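Local coordinates for acetohydroxyacid synthase small subunit Related (Bacteroides thetaiotaomicron, PDB 2F06), which probably binds amino acids such as histidine through its pair of ACT domains and may help regulate amino-acid metabolism, at the interface of chains A and B. Residues are numbered along the deposited sequence; one frame, centred on the assembly and turned at random. Chains: chain A/B, conserved hypothetical protein.

Contacts 1 and 2 belong to one two-fold symmetric interface, the centres of their C-alpha atoms lying about 18 Å apart. Strand 34-41 connects them: its middle, A:Leu37 to A:Ile39, pairs with strand 102-108 of chain B in contact 1, while A:Leu34 opens the strand at the margin of contact 2, just after the turn that leaves helix 19-29. Contact 1 thus joins strand to strand near the symmetry axis, and contact 2 sets a loop of the histidine pocket against the neighbouring chain. Together they illustrate how a covalently joined centre and loop contacts farther out could fix one orientation of two ACT-domain subunits.

Contact 1: the interface of chains A and B. Residues chain A 37-39, 49, 103-104; chain B 37-39, 49, 103-104.
A:Cys38 and B:Cys38 meet tip to tip in an intersubunit disulfide, SG to SG. Each sulfur is anti to its backbone N (chi1 175°), which carries it from its own strand toward its mate. On either side of this bridge, strand 34-41 of one chain pairs antiparallel with strand 102-108 of the other. A:Ile39 N donates to B:Met103 O at 3.0 Å, with the donor nearly on the line of the carbonyl bond of B:Met103, and the two-fold gives the same bond with the chains exchanged. A:Met103 and B:Met103, present as selenomethionine, run extended beyond CG and lie obliquely across the leucine and isoleucine opposite. B:Met103 CG rests 3.8 Å from A:Leu37 CD1, and its tip CE lies 4.0 Å from A:Leu37 CD2.

A second shell steadies this centre. The ring of A:Tyr104 offers one face to A:Cys38 CB, which sits 3.7 Å above the ring plane and toward its rim, backing the cysteine within its own chain. A:Arg49 stretches from CG to NE and points its guanidinium edge at a water, with NH1 3.0 Å from the water oxygen. That in-plane water lies 2.9 Å from B:Ile39 O and so couples arginine and carbonyl across the interface; the two-fold repeats the link from B:Arg49 to A:Ile39 O. Disulfide, strand pairing and water bridges link chains A and B covalently and by hydrogen bonds in the crystal, a pairing that may also serve the protein in solution.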
# COMPACT_ATOMS: atom_id res chain seq x y z
N LEU A 37 16.01 -4.37 -4.27
CA LEU A 37 15.11 -3.76 -3.36
C LEU A 37 13.91 -3.16 -4.08
O LEU A 37 13.91 -3.02 -5.31
CB LEU A 37 15.84 -2.74 -2.50
CG LEU A 37 16.54 -1.63 -3.22
CD1 LEU A 37 15.47 -0.84 -4.03
CD2 LEU A 37 17.28 -0.79 -2.16
N CYS A 38 12.91 -2.79 -3.31
CA CYS A 38 11.67 -2.38 -3.88
C CYS A 38 11.06 -1.67 -2.69
O CYS A 38 11.08 -2.15 -1.55
CB CYS A 38 10.88 -3.63 -4.29
SG CYS A 38 9.35 -3.23 -4.85
N ILE A 39 10.57 -0.47 -2.90
CA ILE A 39 9.88 0.16 -1.81
C ILE A 39 8.38 -0.02 -2.02
O ILE A 39 7.85 0.34 -3.07
CB ILE A 39 10.21 1.65 -1.75
CG1 ILE A 39 11.67 1.79 -1.45
CG2 ILE A 39 9.28 2.34 -0.77
CD1 ILE A 39 12.09 3.18 -1.14
N ARG A 49 11.55 -3.11 1.08
CA ARG A 49 11.78 -4.52 0.93
C ARG A 49 13.13 -4.74 0.26
O ARG A 49 13.43 -4.11 -0.76
CB ARG A 49 10.71 -5.06 0.04
CG ARG A 49 9.47 -5.22 0.74
CD ARG A 49 8.36 -5.74 -0.29
NE ARG A 49 7.13 -5.88 0.51
CZ ARG A 49 5.92 -5.76 0.02
NH1 ARG A 49 5.71 -5.55 -1.32
NH2 ARG A 49 4.92 -5.89 0.87
N MSE A 103 5.96 -9.52 -6.12
CA MSE A 103 7.24 -9.89 -6.75
C MSE A 103 7.89 -8.62 -7.19
O MSE A 103 7.19 -7.62 -7.29
CB MSE A 103 7.00 -10.82 -7.97
CG MSE A 103 6.69 -10.11 -9.30
SE MSE A 103 6.28 -11.52 -10.59
CE MSE A 103 5.12 -10.56 -11.91
N TYR A 104 9.20 -8.65 -7.42
CA TYR A 104 9.90 -7.57 -8.05
C TYR A 104 11.00 -8.21 -8.86
O TYR A 104 11.49 -9.33 -8.52
CB TYR A 104 10.44 -6.52 -6.99
CG TYR A 104 11.06 -7.05 -5.71
CD1 TYR A 104 10.25 -7.54 -4.65
CD2 TYR A 104 12.45 -7.01 -5.49
CE1 TYR A 104 10.83 -7.97 -3.43
CE2 TYR A 104 13.04 -7.51 -4.28
CZ TYR A 104 12.22 -7.96 -3.25
OH TYR A 104 12.73 -8.40 -2.05
N LEU B 37 9.98 -4.76 -13.09
CA LEU B 37 8.68 -4.60 -12.54
C LEU B 37 8.71 -4.78 -11.03
O LEU B 37 9.69 -5.26 -10.45
CB LEU B 37 7.70 -5.53 -13.22
CG LEU B 37 8.01 -6.99 -13.17
CD1 LEU B 37 8.05 -7.42 -11.68
CD2 LEU B 37 6.93 -7.71 -14.02
N CYS B 38 7.61 -4.41 -10.39
CA CYS B 38 7.57 -4.38 -8.97
C CYS B 38 6.07 -4.35 -8.75
O CYS B 38 5.32 -3.61 -9.41
CB CYS B 38 8.26 -3.09 -8.50
SG CYS B 38 8.14 -2.92 -6.83
N ILE B 39 5.58 -5.20 -7.89
CA ILE B 39 4.18 -5.10 -7.58
C ILE B 39 4.03 -4.34 -6.27
O ILE B 39 4.61 -4.71 -5.26
CB ILE B 39 3.55 -6.48 -7.44
CG1 ILE B 39 3.63 -7.17 -8.78
CG2 ILE B 39 2.15 -6.36 -6.87
CD1 ILE B 39 2.87 -8.43 -8.85
N ARG B 49 3.64 -2.22 -11.23
CA ARG B 49 4.47 -1.18 -11.78
C ARG B 49 5.50 -1.80 -12.70
O ARG B 49 6.17 -2.77 -12.33
CB ARG B 49 5.17 -0.52 -10.65
CG ARG B 49 4.30 0.39 -9.94
CD ARG B 49 5.11 1.01 -8.71
NE ARG B 49 4.15 1.91 -8.05
CZ ARG B 49 4.19 2.21 -6.76
NH1 ARG B 49 5.18 1.73 -5.95
NH2 ARG B 49 3.24 3.02 -6.33
N MSE B 103 11.10 3.53 -5.28
CA MSE B 103 12.16 3.08 -6.21
C MSE B 103 12.14 1.59 -6.19
O MSE B 103 11.59 1.02 -5.26
CB MSE B 103 13.55 3.60 -5.76
CG MSE B 103 14.27 2.75 -4.71
SE MSE B 103 15.90 3.74 -4.22
CE MSE B 103 16.27 3.05 -2.38
N TYR B 104 12.71 0.96 -7.21
CA TYR B 104 12.95 -0.45 -7.22
C TYR B 104 14.23 -0.65 -8.00
O TYR B 104 14.58 0.18 -8.89
CB TYR B 104 11.74 -1.26 -7.82
CG TYR B 104 11.05 -0.71 -9.07
CD1 TYR B 104 10.14 0.38 -8.97
CD2 TYR B 104 11.22 -1.30 -10.33
CE1 TYR B 104 9.46 0.84 -10.12
CE2 TYR B 104 10.58 -0.78 -11.50
CZ TYR B 104 9.68 0.27 -11.37
OH TYR B 104 9.00 0.77 -12.47
O HOH W 1 7.67 0.10 -5.96
O HOH W 2 7.13 -5.30 -3.92

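Contact 2: the interface of chains A and B. Residues chain A 28, 31-34; chain B 81-83.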
# COMPACT_ATOMS: atom_id res chain seq x y z
N ALA A 28 25.74 0.31 4.30
CA ALA A 28 27.05 0.62 3.74
C ALA A 28 28.17 0.47 4.76
O ALA A 28 29.29 0.02 4.43
CB ALA A 28 27.11 2.05 3.23
N ASN A 31 29.53 -2.92 5.19
CA ASN A 31 29.94 -3.50 3.90
C ASN A 31 28.92 -4.56 3.49
O ASN A 31 29.28 -5.65 3.05
CB ASN A 31 31.37 -4.08 3.93
CG ASN A 31 32.05 -4.15 2.52
OD1 ASN A 31 32.50 -5.24 2.06
ND2 ASN A 31 32.15 -3.00 1.86
N ILE A 32 27.63 -4.21 3.66
CA ILE A 32 26.54 -5.05 3.25
C ILE A 32 26.08 -4.52 1.94
O ILE A 32 25.73 -3.34 1.80
CB ILE A 32 25.44 -5.21 4.33
CG1 ILE A 32 25.95 -6.04 5.51
CG2 ILE A 32 24.22 -6.05 3.79
CD1 ILE A 32 25.09 -6.01 6.79
N ASN A 33 26.14 -5.39 0.93
CA ASN A 33 25.64 -5.07 -0.42
C ASN A 33 24.13 -5.33 -0.55
O ASN A 33 23.58 -6.38 -0.12
CB ASN A 33 26.37 -5.91 -1.51
CG ASN A 33 26.28 -5.29 -2.91
OD1 ASN A 33 26.59 -4.12 -3.10
ND2 ASN A 33 25.83 -6.07 -3.89
N LEU A 34 23.48 -4.41 -1.25
CA LEU A 34 22.09 -4.56 -1.64
C LEU A 34 22.02 -5.26 -3.00
O LEU A 34 22.64 -4.83 -3.93
CB LEU A 34 21.48 -3.16 -1.70
CG LEU A 34 21.36 -2.35 -0.38
CD1 LEU A 34 21.06 -0.88 -0.70
CD2 LEU A 34 20.24 -2.87 0.46
N ASN B 81 27.85 -1.69 -8.31
CA ASN B 81 27.28 -2.73 -7.48
C ASN B 81 28.22 -3.01 -6.34
O ASN B 81 28.77 -4.11 -6.23
CB ASN B 81 26.96 -4.03 -8.27
CG ASN B 81 26.24 -5.07 -7.41
OD1 ASN B 81 25.55 -4.72 -6.47
ND2 ASN B 81 26.41 -6.37 -7.73
N VAL B 82 28.38 -2.01 -5.49
CA VAL B 82 29.21 -2.12 -4.28
C VAL B 82 28.46 -1.47 -3.12
O VAL B 82 27.56 -0.67 -3.37
CB VAL B 82 30.71 -1.61 -4.47
CG1 VAL B 82 31.38 -2.24 -5.71
CG2 VAL B 82 30.85 -0.06 -4.49
N PRO B 83 28.76 -1.87 -1.85
CA PRO B 83 28.16 -1.27 -0.67
C PRO B 83 28.30 0.26 -0.64
O PRO B 83 29.38 0.79 -0.94
CB PRO B 83 28.96 -1.92 0.46
CG PRO B 83 29.08 -3.33 -0.06
CD PRO B 83 29.61 -3.00 -1.44
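A loop-to-loop interface between two ACT-domain subunits, in which B:Pro83 lies against A:Asn31 and A:Asn33, probably helps to brace the pairing of chains A and B away from the disulfide and brings one chain up to the loop with which the other binds histidine. B:Asn81, B:Val82 and B:Pro83 all belong to that ligand pocket, so the neighbouring subunit touches part of the pocket loop and may help to shape it. B:Pro83 has 77 Å² of its surface hidden by chain A. The CB-CG edge of its ring turns toward A:Asn31, whose side-chain amide crosses it obliquely with ND2 3.6 Å from B:Pro83 CG. The same edge also meets backbone carbons: A:Asn31 CA approaches B:Pro83 CB at 3.9 Å, and A:Asn33 CA is as near to B:Pro83 CG.

The polar link runs between two amides. With CG anti to its backbone N (chi1 -159°), A:Asn33 reaches across to B:Asn81, the two side chains meeting at about a right angle, and its ND2 donates to B:Asn81 OD1 at 2.9 Å, nearly straight at the hydrogen (170°). The acceptor lies in the amide plane of A:Asn33, whereas the donor stands above the carbonyl plane of B:Asn81, the two amides being turned 50° apart. The other branch, A:Asn33 OD1, faces the peptide joining B:Val82 to B:Pro83, 3.2 Å from the carbonyl carbon C of B:Val82. An alanine in place of A:Asn33 would probably leave B:Asn81 OD1 without this donor and the B:Asn81 amide freer to turn. The left-handed backbone of A:Asn31 follows helix 19-29, whose A:Ala28 also lies near B:Pro83.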